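Local coordinates for protein exotoxin type A (Streptococcus pyogenes phage T12, PDB 1FNU) that acts as a secreted superantigen exotoxin, the phage-encoded scarlet fever toxin, and probably cross-links MHC class II molecules and T-cell receptors as its family does, at residues Asp56-Glu61 against Arg95-Tyr100; Gly170-Ile175 against Phe182-Phe187. One frame throughout, in Å; residues are numbered along the deposited sequence.

Contact 1 of 2, residues Asp56-Glu61 against Arg95-Tyr100; sequences DKLKTE and RSACIY
Strands 57-61 and 96-100 pair in parallel inside the OB-fold domain, K59 opposite C98 and T60 opposite I99. Four backbone bonds stitch the register: A97 N to K57 O, K59 N to A97 O, I99 N to K59 O (2.8 Å) and E61 N to I99 O. Before them D56 N meets R95 O.

Polar and ionic contacts lie at both ends; only D56-R95 salt-bridges the segments. At the first, R95 NH1 donates to D56 OD2 (3.1 Å) from above the carboxylate, 63° out of its plane, while the oxygen stays near the guanidinium plane; a water joins D56 OD1 to R95 N. The same guanidinium makes a cation-pi contact with F23 of a second subunit. At the other end K59 NZ reaches E61 OE2 within its own strand and Y88 O, and a second water donates to E61 OE2 and I99 O.

On the face of L58, A97, T60 and I99 the contacts are apolar; L58 and I99 pack on V30 and I78, L58 CD1 3.9 Å from I99 CG2. On the reverse face K59 CE lies 3.7 Å from SG of C98, disulfide-bonded to C87. E61 runs alongside the Y100 ring, its OE1 weakly bonded to H44; the Y100 hydroxyl bonds S195. I99 CG1 sits between backbone N and carbonyl carbon (chi1 64°), within 3.4 Å of T60 CB, tighter than usual carbon contact.

Contact 2 of 2, residues Gly170-Ile175 against Phe182-Phe187; sequences GYIKFI and FWFDFF
F174 loses the most surface here, and F182 is its main partner. The CB of F174 sits over one face of the F182 ring, 3.8 Å from the ring centroid and 26° off the normal, a CH-pi contact. The end of the F182 side chain bends closer to the other strand, with CE1 and CZ beneath F174 CB. The two rings are nearly parallel but slid apart, their planes 29° from each other, so they barely overlap; F174 CD2 comes within 3.5 Å of F182 CE1. Farther out, F174 CE2 touches F184 CE2 at 3.6 Å with the rings oblique, which completes a cluster of three phenylalanines. Backbone bonds run both ways between the pair, F174 N to F182 O and F182 N to F174 O.

This is the antiparallel hairpin of strands 169-176 and 182-185 in the beta-grasp domain, with 182-185 outermost in the sheet within this chain. I172 and F184 form the next hydrogen-bonded pair. I172 and F184, on one face, and F186, just past the strand, all touch D146 of helix 142-157; on the other face the rings of Y171 and W183 meet obliquely, and W183 NE1 bonds Q2 O.

G170, with as much surface buried as F182, packs its backbone against F186 and F187. Its O accepts from F186 N at 2.8 Å, the donor lying 45° out of the carbonyl plane, and its N approaches the edge of the F187 ring, CE2 at 3.6 Å. The F186 ring turns one face to the N atoms of Y171 and I172, and its CE1 packs 3.5 Å from I172 CB. D185 OD1 accepts from F187 N in an Asx turn, and a water accepting from G170 N may donate to this oxygen.

Contact 1 and contact 2 belong to different domains of the toxin, the OB-fold and the beta-grasp, and lie on opposite sides of the chain's centre. Their centres are 24 Å apart and their nearest atoms about 10 Å, so they do not touch. In sequence 56-61 and 95-100 are complete before 170-175 begins. The first joins distant parts of the chain in parallel, with 33 residues between its segments; the second joins antiparallel neighbours with only six residues between them. Contact 1 is the one near the metal: the K57 side chain is about 6 Å from a bound cadmium ion. It also meets a second subunit, whereas no other protein chain of the assembly touches contact 2.

Contact 1 of 2, residues Asp56-Glu61 against Arg95-Tyr100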
loop_
_atom_site.group_PDB
_atom_site.type_symbol
_atom_site.label_atom_id
_atom_site.label_comp_id
_atom_site.label_asym_id
_atom_site.label_seq_id
_atom_site.Cartn_x
_atom_site.Cartn_y
_atom_site.Cartn_z
ATOM N N ASP A 56 9.256 -5.597 -14.980
ATOM C CA ASP A 56 9.610 -6.969 -15.445
ATOM C C ASP A 56 8.614 -8.045 -15.061
ATOM O O ASP A 56 8.903 -9.243 -15.152
ATOM C CB ASP A 56 10.994 -7.412 -14.984
ATOM C CG ASP A 56 11.186 -7.172 -13.558
ATOM O OD1 ASP A 56 10.189 -7.391 -12.825
ATOM O OD2 ASP A 56 12.315 -6.769 -13.184
ATOM N N LYS A 57 7.432 -7.586 -14.664
ATOM C CA LYS A 57 6.295 -8.413 -14.305
ATOM C C LYS A 57 5.102 -7.522 -14.704
ATOM O O LYS A 57 5.090 -6.327 -14.369
ATOM C CB LYS A 57 6.301 -8.696 -12.799
ATOM C CG LYS A 57 7.460 -9.647 -12.390
ATOM C CD LYS A 57 7.258 -11.063 -13.023
ATOM C CE LYS A 57 8.554 -11.941 -12.910
ATOM N NZ LYS A 57 8.289 -13.324 -13.523
ATOM N N LEU A 58 4.157 -8.063 -15.451
ATOM C CA LEU A 58 3.011 -7.282 -15.904
ATOM C C LEU A 58 1.750 -7.974 -15.535
ATOM O O LEU A 58 1.587 -9.225 -15.740
ATOM C CB LEU A 58 3.067 -7.079 -17.439
ATOM C CG LEU A 58 1.791 -6.576 -18.237
ATOM C CD1 LEU A 58 1.403 -5.194 -17.766
ATOM C CD2 LEU A 58 2.053 -6.493 -19.792
ATOM N N LYS A 59 0.810 -7.197 -15.030
ATOM C CA LYS A 59 -0.475 -7.805 -14.685
ATOM C C LYS A 59 -1.627 -7.126 -15.446
ATOM O O LYS A 59 -1.651 -5.906 -15.594
ATOM C CB LYS A 59 -0.784 -7.679 -13.168
ATOM C CG LYS A 59 -2.091 -8.321 -12.812
ATOM C CD LYS A 59 -2.530 -7.930 -11.373
ATOM C CE LYS A 59 -3.210 -6.553 -11.293
ATOM N NZ LYS A 59 -3.916 -6.393 -10.015
ATOM N N THR A 60 -2.537 -7.947 -16.005
ATOM C CA THR A 60 -3.768 -7.436 -16.608
ATOM C C THR A 60 -5.002 -7.946 -15.912
ATOM O O THR A 60 -5.121 -9.172 -15.620
ATOM C CB THR A 60 -3.958 -7.740 -18.092
ATOM O OG1 THR A 60 -5.234 -7.236 -18.459
ATOM C CG2 THR A 60 -3.887 -9.316 -18.406
ATOM N N GLU A 61 -5.924 -7.011 -15.633
ATOM C CA GLU A 61 -7.148 -7.330 -14.978
ATOM C C GLU A 61 -8.198 -7.332 -16.024
ATOM O O GLU A 61 -8.430 -6.320 -16.633
ATOM C CB GLU A 61 -7.546 -6.299 -13.892
ATOM C CG GLU A 61 -6.839 -6.507 -12.579
ATOM C CD GLU A 61 -7.236 -5.411 -11.565
ATOM O OE1 GLU A 61 -8.514 -5.272 -11.330
ATOM O OE2 GLU A 61 -6.233 -4.757 -11.071
ATOM N N ARG A 95 9.229 -4.355 -9.393
ATOM C CA ARG A 95 9.183 -3.701 -10.716
ATOM C C ARG A 95 7.997 -4.103 -11.507
ATOM O O ARG A 95 8.148 -4.635 -12.598
ATOM C CB ARG A 95 10.481 -4.006 -11.483
ATOM C CG ARG A 95 11.690 -3.564 -10.660
ATOM C CD ARG A 95 13.051 -3.616 -11.448
ATOM N NE ARG A 95 13.198 -2.580 -12.526
ATOM C CZ ARG A 95 12.986 -2.755 -13.824
ATOM N NH1 ARG A 95 12.602 -3.938 -14.306
ATOM N NH2 ARG A 95 13.176 -1.739 -14.667
ATOM N N SER A 96 6.798 -3.891 -10.993
ATOM C CA SER A 96 5.671 -4.316 -11.837
ATOM C C SER A 96 4.928 -3.168 -12.517
ATOM O O SER A 96 5.155 -2.009 -12.175
ATOM C CB SER A 96 4.699 -5.237 -11.057
ATOM O OG SER A 96 4.506 -4.800 -9.742
ATOM N N ALA A 97 4.110 -3.517 -13.511
ATOM C CA ALA A 97 3.281 -2.619 -14.307
ATOM C C ALA A 97 1.926 -3.312 -14.392
ATOM O O ALA A 97 1.860 -4.528 -14.359
ATOM C CB ALA A 97 3.877 -2.465 -15.727
ATOM N N CYS A 98 0.850 -2.517 -14.513
ATOM C CA CYS A 98 -0.485 -3.045 -14.569
ATOM C C CYS A 98 -1.286 -2.427 -15.678
ATOM O O CYS A 98 -1.088 -1.285 -16.037
ATOM C CB CYS A 98 -1.237 -2.795 -13.245
ATOM S SG CYS A 98 -0.758 -3.759 -11.748
ATOM N N ILE A 99 -2.188 -3.228 -16.217
ATOM C CA ILE A 99 -3.121 -2.798 -17.248
ATOM C C ILE A 99 -4.513 -3.426 -17.012
ATOM O O ILE A 99 -4.707 -4.283 -16.153
ATOM C CB ILE A 99 -2.635 -3.205 -18.707
ATOM C CG1 ILE A 99 -2.568 -4.765 -18.914
ATOM C CG2 ILE A 99 -1.240 -2.619 -19.017
ATOM C CD1 ILE A 99 -2.446 -5.132 -20.455
ATOM N N TYR A 100 -5.488 -2.943 -17.773
ATOM C CA TYR A 100 -6.813 -3.502 -17.732
ATOM C C TYR A 100 -7.019 -3.965 -19.181
ATOM O O TYR A 100 -6.546 -3.318 -20.146
ATOM C CB TYR A 100 -7.853 -2.482 -17.337
ATOM C CG TYR A 100 -7.848 -2.171 -15.851
ATOM C CD1 TYR A 100 -8.560 -2.951 -14.920
ATOM C CD2 TYR A 100 -7.115 -1.083 -15.384
ATOM C CE1 TYR A 100 -8.536 -2.629 -13.543
ATOM C CE2 TYR A 100 -7.070 -0.752 -14.053
ATOM C CZ TYR A 100 -7.758 -1.497 -13.153
ATOM O OH TYR A 100 -7.706 -1.095 -11.885
HETATM O O HOH W 1 9.327 -7.177 -10.337
HETATM O O HOH W 2 -4.491 -3.689 -13.208
#

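Contact 2 of 2, residues Gly170-Ile175 against Phe182-Phe187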
loop_
_atom_site.group_PDB
_atom_site.type_symbol
_atom_site.label_atom_id
_atom_site.label_comp_id
_atom_site.label_asym_id
_atom_site.label_seq_id
_atom_site.Cartn_x
_atom_site.Cartn_y
_atom_site.Cartn_z
ATOM N N GLY A 170 -14.417 15.642 -24.086
ATOM C CA GLY A 170 -13.955 14.793 -25.171
ATOM C C GLY A 170 -14.365 13.343 -25.008
ATOM O O GLY A 170 -14.423 12.856 -23.891
ATOM N N TYR A 171 -14.731 12.659 -26.084
ATOM C CA TYR A 171 -15.076 11.260 -25.996
ATOM C C TYR A 171 -14.790 10.642 -27.345
ATOM O O TYR A 171 -14.613 11.344 -28.379
ATOM C CB TYR A 171 -16.504 11.012 -25.493
ATOM C CG TYR A 171 -17.660 11.341 -26.416
ATOM C CD1 TYR A 171 -18.139 10.413 -27.338
ATOM C CD2 TYR A 171 -18.266 12.612 -26.371
ATOM C CE1 TYR A 171 -19.241 10.761 -28.216
ATOM C CE2 TYR A 171 -19.331 12.947 -27.208
ATOM C CZ TYR A 171 -19.819 12.034 -28.105
ATOM O OH TYR A 171 -20.975 12.373 -28.771
ATOM N N ILE A 172 -14.594 9.335 -27.315
ATOM C CA ILE A 172 -14.277 8.609 -28.541
ATOM C C ILE A 172 -15.377 7.558 -28.607
ATOM O O ILE A 172 -15.744 6.958 -27.576
ATOM C CB ILE A 172 -12.902 7.982 -28.454
ATOM C CG1 ILE A 172 -12.601 7.238 -29.760
ATOM C CG2 ILE A 172 -12.833 7.067 -27.229
ATOM C CD1 ILE A 172 -11.201 6.745 -29.847
ATOM N N LYS A 173 -15.913 7.373 -29.802
ATOM C CA LYS A 173 -17.030 6.460 -30.011
ATOM C C LYS A 173 -16.629 5.409 -31.004
ATOM O O LYS A 173 -16.068 5.704 -32.041
ATOM C CB LYS A 173 -18.255 7.220 -30.540
ATOM C CG LYS A 173 -19.427 6.336 -31.017
ATOM C CD LYS A 173 -20.615 7.168 -31.568
ATOM C CE LYS A 173 -21.831 6.274 -31.971
ATOM N NZ LYS A 173 -23.175 7.036 -32.149
ATOM N N PHE A 174 -16.886 4.172 -30.625
ATOM C CA PHE A 174 -16.558 3.033 -31.444
ATOM C C PHE A 174 -17.880 2.492 -32.032
ATOM O O PHE A 174 -18.889 2.307 -31.323
ATOM C CB PHE A 174 -15.819 2.006 -30.597
ATOM C CG PHE A 174 -14.381 2.352 -30.331
ATOM C CD1 PHE A 174 -13.448 2.212 -31.321
ATOM C CD2 PHE A 174 -13.970 2.824 -29.064
ATOM C CE1 PHE A 174 -12.118 2.520 -31.091
ATOM C CE2 PHE A 174 -12.666 3.128 -28.815
ATOM C CZ PHE A 174 -11.725 2.978 -29.834
ATOM N N ILE A 175 -17.871 2.280 -33.348
ATOM C CA ILE A 175 -19.053 1.784 -34.045
ATOM C C ILE A 175 -18.697 0.481 -34.783
ATOM O O ILE A 175 -18.132 0.524 -35.879
ATOM C CB ILE A 175 -19.553 2.828 -35.031
ATOM C CG1 ILE A 175 -19.537 4.218 -34.368
ATOM C CG2 ILE A 175 -21.043 2.497 -35.416
ATOM C CD1 ILE A 175 -19.559 5.263 -35.366
ATOM N N PHE A 182 -20.180 2.092 -28.675
ATOM C CA PHE A 182 -19.825 2.439 -27.282
ATOM C C PHE A 182 -18.834 3.613 -27.214
ATOM O O PHE A 182 -18.247 4.036 -28.234
ATOM C CB PHE A 182 -19.323 1.188 -26.461
ATOM C CG PHE A 182 -18.166 0.466 -27.075
ATOM C CD1 PHE A 182 -16.868 0.859 -26.848
ATOM C CD2 PHE A 182 -18.393 -0.542 -27.992
ATOM C CE1 PHE A 182 -15.805 0.272 -27.530
ATOM C CE2 PHE A 182 -17.338 -1.160 -28.709
ATOM C CZ PHE A 182 -16.037 -0.750 -28.481
ATOM N N TRP A 183 -18.619 4.169 -26.030
ATOM C CA TRP A 183 -17.724 5.281 -26.070
ATOM C C TRP A 183 -16.974 5.385 -24.775
ATOM O O TRP A 183 -17.366 4.732 -23.806
ATOM C CB TRP A 183 -18.489 6.585 -26.396
ATOM C CG TRP A 183 -19.601 6.839 -25.494
ATOM C CD1 TRP A 183 -20.914 6.497 -25.664
ATOM C CD2 TRP A 183 -19.517 7.497 -24.225
ATOM N NE1 TRP A 183 -21.660 6.915 -24.573
ATOM C CE2 TRP A 183 -20.819 7.528 -23.676
ATOM C CE3 TRP A 183 -18.457 8.071 -23.492
ATOM C CZ2 TRP A 183 -21.099 8.113 -22.417
ATOM C CZ3 TRP A 183 -18.742 8.659 -22.227
ATOM C CH2 TRP A 183 -20.049 8.672 -21.712
ATOM N N PHE A 184 -15.855 6.120 -24.806
ATOM C CA PHE A 184 -15.018 6.326 -23.617
ATOM C C PHE A 184 -14.859 7.851 -23.422
ATOM O O PHE A 184 -14.603 8.576 -24.396
ATOM C CB PHE A 184 -13.591 5.762 -23.807
ATOM C CG PHE A 184 -13.518 4.294 -24.135
ATOM C CD1 PHE A 184 -14.360 3.397 -23.567
ATOM C CD2 PHE A 184 -12.539 3.833 -25.005
ATOM C CE1 PHE A 184 -14.237 2.035 -23.874
ATOM C CE2 PHE A 184 -12.431 2.439 -25.292
ATOM C CZ PHE A 184 -13.281 1.594 -24.721
ATOM N N ASP A 185 -15.007 8.317 -22.172
ATOM C CA ASP A 185 -14.789 9.726 -21.798
ATOM C C ASP A 185 -13.267 10.030 -21.763
ATOM O O ASP A 185 -12.521 9.342 -21.052
ATOM C CB ASP A 185 -15.365 9.977 -20.416
ATOM C CG ASP A 185 -15.596 11.412 -20.175
ATOM O OD1 ASP A 185 -14.738 12.195 -20.679
ATOM O OD2 ASP A 185 -16.593 11.756 -19.506
ATOM N N PHE A 186 -12.795 11.001 -22.538
ATOM C CA PHE A 186 -11.384 11.343 -22.514
ATOM C C PHE A 186 -10.949 11.898 -21.159
ATOM O O PHE A 186 -9.771 11.957 -20.879
ATOM C CB PHE A 186 -10.991 12.363 -23.589
ATOM C CG PHE A 186 -10.915 11.805 -25.015
ATOM C CD1 PHE A 186 -10.882 10.443 -25.263
ATOM C CD2 PHE A 186 -10.741 12.671 -26.091
ATOM C CE1 PHE A 186 -10.669 9.919 -26.537
ATOM C CE2 PHE A 186 -10.518 12.161 -27.417
ATOM C CZ PHE A 186 -10.484 10.762 -27.628
ATOM N N PHE A 187 -11.906 12.296 -20.332
ATOM C CA PHE A 187 -11.586 12.900 -19.056
ATOM C C PHE A 187 -12.143 12.171 -17.842
ATOM O O PHE A 187 -13.265 11.681 -17.851
ATOM C CB PHE A 187 -12.063 14.381 -19.055
ATOM C CG PHE A 187 -11.413 15.212 -20.106
ATOM C CD1 PHE A 187 -10.055 15.496 -20.049
ATOM C CD2 PHE A 187 -12.121 15.660 -21.186
ATOM C CE1 PHE A 187 -9.378 16.221 -21.086
ATOM C CE2 PHE A 187 -11.457 16.399 -22.252
ATOM C CZ PHE A 187 -10.096 16.665 -22.192
HETATM O O HOH W 3 -15.468 14.776 -21.726
#